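Local coordinates for protein tautomerase (Advenella mimigardefordensis DPN7, PDB 6VVW) that belongs to the tautomerase (MIF) superfamily and assembles as a trimer of subunits built from beta-alpha-beta units, at residues A[24-27]-A[28-31]. Residues are numbered along the deposited sequence; the frame is centred on the assembly and turned at random.
Sequences ATKV and IEQT
The last turns of helix 16-30, the crossover helix of the beta-alpha-beta unit between strands 3-8 and 40-43, bring Val-27 against Thr-31 and Lys-26 against Glu-29. Backbone bonds hold the turn: Glu-29 N meets Thr-25 O at 3.0 Å, flanked by the bonds from Ile-28 N to Ala-24 O and from Gln-30 N to Lys-26 O. On the outer face, Glu-29 has CG beside its own backbone N (chi1 -31°) and an extended chain, which carries OE1 back along the helix to 3.1 Å from CA of Lys-26 and 3.4 Å from its CD. There OE1 also faces Lys-26 O at 3.2 Å, two acceptors that cannot bond. The ammonium does not follow: Lys-26 NZ stays 5.1 Å from Glu-29 OE1. Inward, CG1 of Ile-28 lies 3.0 Å from Ala-24 O, and the Ile-28 side chain packs on Ile-41 of strand 40-43. The side chains of Val-27 and Thr-31 cross at an angle, CG1 of Val-27 4.2 Å from CG2 of Thr-31, both residues also touching helix 74-92. Carboxylate and ammonium, too far apart for contact, probably attract only weakly, against a probably unfavourable approach of Glu-29 OE1 to Lys-26 O, while apolar packing joins the turn to sheet and neighbouring helix.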
loop_
_atom_site.group_PDB
_atom_site.type_symbol
_atom_site.label_atom_id
_atom_site.label_comp_id
_atom_site.label_asym_id
_atom_site.label_seq_id
_atom_site.Cartn_x
_atom_site.Cartn_y
_atom_site.Cartn_z
ATOM N N ALA A 24 -7.548 2.497 17.657
ATOM C CA ALA A 24 -7.674 1.795 16.396
ATOM C C ALA A 24 -7.437 0.315 16.618
ATOM O O ALA A 24 -8.188 -0.521 16.118
ATOM C CB ALA A 24 -6.709 2.372 15.360
ATOM N N THR A 25 -6.415 -0.025 17.396
ATOM C CA THR A 25 -6.265 -1.405 17.829
ATOM C C THR A 25 -7.481 -1.856 18.627
ATOM O O THR A 25 -8.129 -2.854 18.289
ATOM C CB THR A 25 -4.993 -1.545 18.656
ATOM O OG1 THR A 25 -3.873 -1.138 17.872
ATOM C CG2 THR A 25 -4.802 -2.968 19.052
ATOM N N LYS A 26 -7.831 -1.107 19.673
ATOM C CA LYS A 26 -8.940 -1.518 20.529
ATOM C C LYS A 26 -10.248 -1.656 19.750
ATOM O O LYS A 26 -11.112 -2.465 20.117
ATOM C CB LYS A 26 -9.093 -0.521 21.678
ATOM C CG LYS A 26 -9.904 -1.031 22.855
ATOM C CD LYS A 26 -9.036 -1.547 24.004
ATOM C CE LYS A 26 -9.885 -1.666 25.288
ATOM N NZ LYS A 26 -9.120 -2.041 26.520
ATOM N N VAL A 27 -10.403 -0.890 18.668
ATOM C CA VAL A 27 -11.588 -0.983 17.826
ATOM C C VAL A 27 -11.442 -2.126 16.837
ATOM O O VAL A 27 -12.454 -2.700 16.398
ATOM C CB VAL A 27 -11.849 0.355 17.103
ATOM C CG1 VAL A 27 -12.581 0.163 15.792
ATOM C CG2 VAL A 27 -12.657 1.284 17.968
ATOM N N ILE A 28 -10.207 -2.516 16.511
ATOM C CA ILE A 28 -10.033 -3.648 15.616
ATOM C C ILE A 28 -10.347 -4.952 16.340
ATOM O O ILE A 28 -10.974 -5.850 15.769
ATOM C CB ILE A 28 -8.637 -3.646 14.993
ATOM C CG1 ILE A 28 -8.558 -2.519 13.979
ATOM C CG2 ILE A 28 -8.437 -4.909 14.250
ATOM C CD1 ILE A 28 -7.346 -2.549 13.154
ATOM N N GLU A 29 -9.963 -5.072 17.610
ATOM C CA GLU A 29 -10.546 -6.134 18.417
ATOM C C GLU A 29 -12.055 -5.968 18.492
ATOM O O GLU A 29 -12.820 -6.875 18.152
ATOM C CB GLU A 29 -10.010 -6.126 19.839
ATOM C CG GLU A 29 -8.628 -5.645 20.085
ATOM C CD GLU A 29 -8.490 -5.251 21.543
ATOM O OE1 GLU A 29 -9.133 -4.256 21.935
ATOM O OE2 GLU A 29 -7.808 -5.980 22.311
ATOM N N GLN A 30 -12.499 -4.799 18.948
ATOM C CA GLN A 30 -13.910 -4.532 19.187
ATOM C C GLN A 30 -14.759 -4.828 17.962
ATOM O O GLN A 30 -15.992 -4.862 18.045
ATOM C CB GLN A 30 -14.102 -3.077 19.614
ATOM C CG GLN A 30 -14.107 -2.858 21.111
ATOM C CD GLN A 30 -14.635 -1.500 21.467
ATOM O OE1 GLN A 30 -14.799 -0.642 20.605
ATOM N NE2 GLN A 30 -14.937 -1.298 22.736
ATOM N N THR A 31 -14.101 -5.039 16.823
ATOM C CA THR A 31 -14.737 -5.336 15.541
ATOM C C THR A 31 -14.604 -6.805 15.166
ATOM O O THR A 31 -14.302 -7.128 14.016
ATOM C CB THR A 31 -14.136 -4.456 14.461
ATOM O OG1 THR A 31 -12.734 -4.319 14.732
ATOM C CG2 THR A 31 -14.821 -3.082 14.456
#